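Local coordinates for protein GrgF (PDB 6LZH) that acts as a polyketide transferase of the alpha/beta hydrolase fold, taking part in the biosynthesis of the fungal furanone polyketide gregatin A through a Claisen condensation, at residues K54-E58 / H59-C63; N250-E253 / H254-E257. All blocks are in the same frame, centred on the assembly; numbering follows the deposited sequence.

Contact 1 of 2, residues K54-E58 / H59-C63; sequences KWFQE and HGITC
Phe-56 and Ile-61 are tied together by the Schellman motif that ends helix 49-58, in the beta-alpha-beta unit of strand 32-38, this helix and strand 62-66. Two backbone bonds define the motif: Ile-61 N donates to Phe-56 O at 3.0 Å, and Gly-60 N to Gln-57 O, also at 3.0 Å. Gly-60 is the C-prime residue; its positive phi would press a side chain against the preceding carbonyl oxygen. Phe-56 O is gripped twice, by Ile-61 N and His-59 N, which approach from opposite faces of its plane.

The aromatic contact lies beside this turn. His-59 and the six-membered ring of Trp-55 stack face to face, centroids 3.7 Å apart and planes 23° from parallel, with His-59 CE1 over Trp-55 CE2, 3.2 Å away, by the bond the two indole rings share. A hydrogen bond fixes the rotation of the imidazole: ND1 of His-59 points its N-H at Trp-55 O, 2.7 Å away and nearly straight at 167°, the oxygen lying in the ring plane. The indole is held in turn by its own N-H: Trp-55 NE1 bonds to Glu-278 OE1 of helix 277-292.

Apolar packing completes the turn toward the sheet. The side chains of Phe-56 and Ile-61 run side by side, Phe-56 CD1 meeting Ile-61 CD1 at 3.7 Å, and both reach Leu-35 on strand 32-38. In Cys-63, SG sits anti to the carbonyl carbon (chi1 -63°), which brings the sulfur back to the helix, oblique to the Phe-56 ring and 3.5 Å from Phe-56 CB.

Contact 2 of 2, residues N250-E253 / H254-E257; sequences NCFE and HMKE
His-254 folds back on the last turn of helix 245-254 and holds Asn-250 O twice. Its ring nitrogen ND1 donates to that oxygen at 2.8 Å in a nearly straight bond (170°), with the oxygen in the imidazole plane; its backbone N supplies the helical bond at 3.1 Å. The two donors come from opposite faces of the carbonyl plane. With CG of His-254 anti to its carbonyl carbon (chi1 -78°), the ring turns back along the helix, and one residue thereby grips a single carbonyl oxygen with both main chain and side chain.

Met-255 is the first residue to leave helical angles. Its N bonds to Phe-252 O at 3.1 Å, while its bond to Cys-251 O is weak. The thioether turns back against the helix: SD lies 3.8 Å from Phe-252 CA and makes an oblique Met-aromatic contact, 5.4 Å from the centroid of the Phe-252 ring.

Lys-259 lies farther out. Its NZ bonds to both Phe-252 O and Met-255 O and makes a cation-pi contact with the Phe-252 ring, linking the helix end to strand 259-264. Cys-251, Phe-252 and Met-255 all rest on Met-234 of strand 232-237.

Contacts 1 and 2 illustrate one fold ending two helices by related means: in each, a histidine one turn on returns its ND1 to a backbone carbonyl, but only contact 1 adds a Schellman glycine and an aromatic stack. The centres of contacts 1 and 2 lie 28 Å apart, and the nearest atoms of contacts 1 and 2 about 16 Å. Contact 1 leads into strand 62-66 and contact 2 toward strand 259-264, at one edge of this chain's main sheet. Contact 1 is remote from the active site and bound sodium. In contact 2, the Cys-251 side chain is about 12 Å from that of Asp-240, probably a member of the catalytic triad, and about 12 Å from a sodium ion.

Contact 1 of 2, residues K54-E58 / H59-C63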
ATOM      1  N   LYS A  54      13.425 -27.657  -8.845  1.00 15.87           N
ATOM      2  CA  LYS A  54      14.338 -28.715  -9.269  1.00 19.13           C
ATOM      3  C   LYS A  54      14.313 -28.898 -10.784  1.00 18.24           C
ATOM      4  O   LYS A  54      15.366 -29.060 -11.416  1.00 15.11           O
ATOM      5  CB  LYS A  54      13.970 -30.023  -8.560  1.00 17.98           C
ATOM      6  CG  LYS A  54      14.922 -31.169  -8.869  1.00 29.54           C
ATOM      7  CD  LYS A  54      16.248 -30.976  -8.149  1.00 36.30           C
ATOM      8  CE  LYS A  54      17.166 -32.188  -8.272  1.00 39.30           C
ATOM      9  NZ  LYS A  54      18.425 -31.862  -9.023  1.00 41.21           N
ATOM     10  N   TRP A  55      13.117 -28.860 -11.385  1.00 17.37           N
ATOM     11  CA  TRP A  55      13.006 -28.982 -12.837  1.00 20.43           C
ATOM     12  C   TRP A  55      13.719 -27.836 -13.554  1.00 18.01           C
ATOM     13  O   TRP A  55      14.445 -28.064 -14.528  1.00 17.43           O
ATOM     14  CB  TRP A  55      11.530 -29.036 -13.239  1.00 21.03           C
ATOM     15  CG  TRP A  55      11.276 -29.374 -14.684  1.00 21.28           C
ATOM     16  CD1 TRP A  55      10.947 -30.608 -15.196  1.00 18.72           C
ATOM     17  CD2 TRP A  55      11.300 -28.472 -15.804  1.00 19.04           C
ATOM     18  NE1 TRP A  55      10.777 -30.516 -16.552  1.00 19.96           N
ATOM     19  CE2 TRP A  55      10.984 -29.222 -16.950  1.00 20.79           C
ATOM     20  CE3 TRP A  55      11.562 -27.103 -15.944  1.00 17.87           C
ATOM     21  CZ2 TRP A  55      10.920 -28.652 -18.231  1.00 20.17           C
ATOM     22  CZ3 TRP A  55      11.501 -26.530 -17.220  1.00 21.10           C
ATOM     23  CH2 TRP A  55      11.175 -27.305 -18.344  1.00 20.83           C
ATOM     24  N   PHE A  56      13.478 -26.587 -13.124  1.00 14.88           N
ATOM     25  CA  PHE A  56      14.172 -25.444 -13.722  1.00 18.22           C
ATOM     26  C   PHE A  56      15.678 -25.546 -13.513  1.00 17.46           C
ATOM     27  O   PHE A  56      16.464 -25.232 -14.416  1.00 16.88           O
ATOM     28  CB  PHE A  56      13.662 -24.116 -13.129  1.00 14.24           C
ATOM     29  CG  PHE A  56      12.333 -23.657 -13.692  1.00 14.70           C
ATOM     30  CD1 PHE A  56      12.137 -23.551 -15.058  1.00 16.29           C
ATOM     31  CD2 PHE A  56      11.280 -23.332 -12.840  1.00 17.64           C
ATOM     32  CE1 PHE A  56      10.901 -23.130 -15.575  1.00 19.85           C
ATOM     33  CE2 PHE A  56      10.037 -22.923 -13.351  1.00 16.42           C
ATOM     34  CZ  PHE A  56       9.858 -22.808 -14.707  1.00 14.98           C
ATOM     35  N   GLN A  57      16.095 -25.929 -12.308  1.00 15.55           N
ATOM     36  CA  GLN A  57      17.521 -26.118 -12.039  1.00 18.10           C
ATOM     37  C   GLN A  57      18.136 -27.120 -13.020  1.00 17.83           C
ATOM     38  O   GLN A  57      19.236 -26.900 -13.547  1.00 19.73           O
ATOM     39  CB  GLN A  57      17.701 -26.583 -10.588  1.00 17.67           C
ATOM     40  CG  GLN A  57      19.147 -26.840 -10.160  1.00 17.42           C
ATOM     41  CD  GLN A  57      19.255 -27.565  -8.837  1.00 22.24           C
ATOM     42  OE1 GLN A  57      18.345 -28.296  -8.427  1.00 20.60           O
ATOM     43  NE2 GLN A  57      20.382 -27.374  -8.156  1.00 19.97           N
ATOM     44  N   GLU A  58      17.424 -28.224 -13.287  1.00 19.24           N
ATOM     45  CA  GLU A  58      17.911 -29.240 -14.213  1.00 20.31           C
ATOM     46  C   GLU A  58      18.008 -28.714 -15.636  1.00 21.97           C
ATOM     47  O   GLU A  58      18.743 -29.290 -16.446  1.00 21.08           O
ATOM     48  CB  GLU A  58      17.005 -30.474 -14.167  1.00 20.69           C
ATOM     49  CG  GLU A  58      17.224 -31.355 -12.961  1.00 27.76           C
ATOM     50  CD  GLU A  58      16.103 -32.343 -12.761  1.00 28.47           C
ATOM     51  OE1 GLU A  58      15.092 -32.243 -13.483  1.00 34.40           O
ATOM     52  OE2 GLU A  58      16.237 -33.215 -11.887  1.00 36.51           O
ATOM     53  N   HIS A  59      17.287 -27.636 -15.954  1.00 18.86           N
ATOM     54  CA  HIS A  59      17.374 -26.967 -17.244  1.00 20.58           C
ATOM     55  C   HIS A  59      18.231 -25.704 -17.200  1.00 20.40           C
ATOM     56  O   HIS A  59      18.076 -24.822 -18.049  1.00 23.77           O
ATOM     57  CB  HIS A  59      15.964 -26.659 -17.759  1.00 19.03           C
ATOM     58  CG  HIS A  59      15.194 -27.894 -18.122  1.00 22.39           C
ATOM     59  ND1 HIS A  59      14.634 -28.729 -17.176  1.00 21.95           N
ATOM     60  CD2 HIS A  59      14.937 -28.462 -19.325  1.00 23.01           C
ATOM     61  CE1 HIS A  59      14.053 -29.749 -17.782  1.00 19.42           C
ATOM     62  NE2 HIS A  59      14.219 -29.608 -19.087  1.00 21.94           N
ATOM     63  N   GLY A  60      19.131 -25.595 -16.233  1.00 19.40           N
ATOM     64  CA  GLY A  60      20.124 -24.541 -16.252  1.00 20.13           C
ATOM     65  C   GLY A  60      19.737 -23.246 -15.573  1.00 19.97           C
ATOM     66  O   GLY A  60      20.475 -22.256 -15.696  1.00 19.94           O
ATOM     67  N   ILE A  61      18.627 -23.209 -14.845  1.00 17.60           N
ATOM     68  CA  ILE A  61      18.183 -21.983 -14.188  1.00 16.17           C
ATOM     69  C   ILE A  61      18.400 -22.108 -12.686  1.00 16.52           C
ATOM     70  O   ILE A  61      17.838 -23.009 -12.049  1.00 16.66           O
ATOM     71  CB  ILE A  61      16.707 -21.678 -14.483  1.00 16.19           C
ATOM     72  CG1 ILE A  61      16.489 -21.487 -15.980  1.00 17.64           C
ATOM     73  CG2 ILE A  61      16.268 -20.444 -13.679  1.00 15.99           C
ATOM     74  CD1 ILE A  61      15.047 -21.737 -16.403  1.00 21.43           C
ATOM     75  N   THR A  62      19.171 -21.176 -12.113  1.00 17.14           N
ATOM     76  CA  THR A  62      19.358 -21.129 -10.664  1.00 15.88           C
ATOM     77  C   THR A  62      18.122 -20.545  -9.991  1.00 17.47           C
ATOM     78  O   THR A  62      17.711 -19.420 -10.297  1.00 18.49           O
ATOM     79  CB  THR A  62      20.601 -20.307 -10.303  1.00 16.18           C
ATOM     80  OG1 THR A  62      21.775 -20.983 -10.769  1.00 19.11           O
ATOM     81  CG2 THR A  62      20.730 -20.158  -8.802  1.00 18.55           C
ATOM     82  N   CYS A  63      17.530 -21.294  -9.060  1.00 17.70           N
ATOM     83  CA  CYS A  63      16.273 -20.890  -8.447  1.00 16.36           C
ATOM     84  C   CYS A  63      16.452 -20.534  -6.975  1.00 19.86           C
ATOM     85  O   CYS A  63      17.182 -21.206  -6.235  1.00 18.16           O
ATOM     86  CB  CYS A  63      15.215 -22.003  -8.591  1.00 15.05           C
ATOM     87  SG  CYS A  63      14.811 -22.348 -10.328  1.00 20.27           S
TER

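Contact 2 of 2, residues N250-E253 / H254-E257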
ATOM      1  N   ASN A 250      -8.874 -10.708 -16.864  1.00 20.48           N
ATOM      2  CA  ASN A 250      -9.029  -9.270 -16.680  1.00 17.13           C
ATOM      3  C   ASN A 250      -7.684  -8.620 -16.384  1.00 15.80           C
ATOM      4  O   ASN A 250      -7.329  -7.595 -16.976  1.00 18.09           O
ATOM      5  CB  ASN A 250     -10.038  -9.006 -15.557  1.00 22.23           C
ATOM      6  CG  ASN A 250     -11.489  -9.165 -16.032  1.00 31.07           C
ATOM      7  OD1 ASN A 250     -11.749  -9.178 -17.242  1.00 31.43           O
ATOM      8  ND2 ASN A 250     -12.433  -9.271 -15.094  1.00 29.61           N
ATOM      9  N   CYS A 251      -6.899  -9.233 -15.502  1.00 15.97           N
ATOM     10  CA  CYS A 251      -5.563  -8.715 -15.235  1.00 16.05           C
ATOM     11  C   CYS A 251      -4.706  -8.732 -16.504  1.00 15.56           C
ATOM     12  O   CYS A 251      -4.046  -7.735 -16.839  1.00 18.42           O
ATOM     13  CB  CYS A 251      -4.920  -9.522 -14.107  1.00 15.97           C
ATOM     14  SG  CYS A 251      -3.307  -8.884 -13.566  1.00 19.31           S
ATOM     15  N   PHE A 252      -4.709  -9.858 -17.229  1.00 14.27           N
ATOM     16  CA  PHE A 252      -3.960  -9.923 -18.485  1.00 17.76           C
ATOM     17  C   PHE A 252      -4.399  -8.821 -19.445  1.00 18.04           C
ATOM     18  O   PHE A 252      -3.565  -8.208 -20.121  1.00 16.41           O
ATOM     19  CB  PHE A 252      -4.119 -11.291 -19.151  1.00 17.27           C
ATOM     20  CG  PHE A 252      -3.174 -11.513 -20.319  1.00 17.11           C
ATOM     21  CD1 PHE A 252      -1.860 -11.898 -20.088  1.00 19.72           C
ATOM     22  CD2 PHE A 252      -3.590 -11.325 -21.633  1.00 20.49           C
ATOM     23  CE1 PHE A 252      -0.969 -12.081 -21.129  1.00 16.92           C
ATOM     24  CE2 PHE A 252      -2.691 -11.526 -22.715  1.00 15.99           C
ATOM     25  CZ  PHE A 252      -1.378 -11.895 -22.445  1.00 17.95           C
ATOM     26  N   GLU A 253      -5.703  -8.547 -19.506  1.00 18.11           N
ATOM     27  CA  GLU A 253      -6.183  -7.528 -20.429  1.00 19.60           C
ATOM     28  C   GLU A 253      -5.657  -6.147 -20.058  1.00 20.84           C
ATOM     29  O   GLU A 253      -5.395  -5.329 -20.945  1.00 21.56           O
ATOM     30  CB  GLU A 253      -7.711  -7.557 -20.485  1.00 23.53           C
ATOM     31  CG  GLU A 253      -8.216  -8.811 -21.200  1.00 24.12           C
ATOM     32  CD  GLU A 253      -9.720  -8.885 -21.349  1.00 35.53           C
ATOM     33  OE1 GLU A 253     -10.282  -8.090 -22.132  1.00 44.81           O
ATOM     34  OE2 GLU A 253     -10.338  -9.757 -20.701  1.00 34.20           O
ATOM     35  N   HIS A 254      -5.437  -5.886 -18.760  1.00 19.29           N
ATOM     36  CA  HIS A 254      -4.898  -4.603 -18.309  1.00 21.55           C
ATOM     37  C   HIS A 254      -3.401  -4.466 -18.550  1.00 22.06           C
ATOM     38  O   HIS A 254      -2.880  -3.346 -18.529  1.00 17.72           O
ATOM     39  CB  HIS A 254      -5.188  -4.400 -16.818  1.00 22.51           C
ATOM     40  CG  HIS A 254      -6.590  -3.970 -16.535  1.00 23.50           C
ATOM     41  ND1 HIS A 254      -7.633  -4.862 -16.421  1.00 25.78           N
ATOM     42  CD2 HIS A 254      -7.124  -2.739 -16.346  1.00 29.61           C
ATOM     43  CE1 HIS A 254      -8.750  -4.199 -16.167  1.00 26.49           C
ATOM     44  NE2 HIS A 254      -8.468  -2.910 -16.119  1.00 32.30           N
ATOM     45  N   MET A 255      -2.697  -5.569 -18.783  1.00 18.78           N
ATOM     46  CA  MET A 255      -1.273  -5.480 -19.051  1.00 17.41           C
ATOM     47  C   MET A 255      -1.005  -5.024 -20.492  1.00 19.73           C
ATOM     48  O   MET A 255      -1.831  -5.184 -21.398  1.00 18.66           O
ATOM     49  CB  MET A 255      -0.600  -6.834 -18.783  1.00 17.31           C
ATOM     50  CG  MET A 255      -0.681  -7.240 -17.304  1.00 15.38           C
ATOM     51  SD  MET A 255      -0.517  -9.017 -17.023  1.00 19.03           S
ATOM     52  CE  MET A 255       1.135  -9.320 -17.625  1.00 17.32           C
ATOM     53  N   LYS A 256       0.176  -4.450 -20.699  1.00 18.54           N
ATOM     54  CA  LYS A 256       0.635  -4.082 -22.033  1.00 18.55           C
ATOM     55  C   LYS A 256       1.552  -5.157 -22.623  1.00 18.35           C
ATOM     56  O   LYS A 256       2.131  -5.981 -21.903  1.00 16.35           O
ATOM     57  CB  LYS A 256       1.373  -2.747 -21.996  1.00 18.30           C
ATOM     58  CG  LYS A 256       0.482  -1.531 -21.705  1.00 24.96           C
ATOM     59  CD  LYS A 256       1.364  -0.365 -21.261  1.00 30.80           C
ATOM     60  CE  LYS A 256       0.888   0.978 -21.775  1.00 36.28           C
ATOM     61  NZ  LYS A 256      -0.383   1.411 -21.137  1.00 40.20           N
ATOM     62  N   GLU A 257       1.699  -5.125 -23.954  1.00 17.47           N
ATOM     63  CA  GLU A 257       2.723  -5.932 -24.618  1.00 14.86           C
ATOM     64  C   GLU A 257       4.104  -5.416 -24.222  1.00 16.99           C
ATOM     65  O   GLU A 257       4.269  -4.223 -23.966  1.00 17.93           O
ATOM     66  CB  GLU A 257       2.565  -5.873 -26.143  1.00 19.81           C
ATOM     67  CG  GLU A 257       1.299  -6.555 -26.703  1.00 18.13           C
ATOM     68  CD  GLU A 257       1.291  -8.048 -26.462  1.00 18.80           C
ATOM     69  OE1 GLU A 257       2.393  -8.639 -26.313  1.00 18.50           O
ATOM     70  OE2 GLU A 257       0.184  -8.629 -26.436  1.00 15.57           O
TER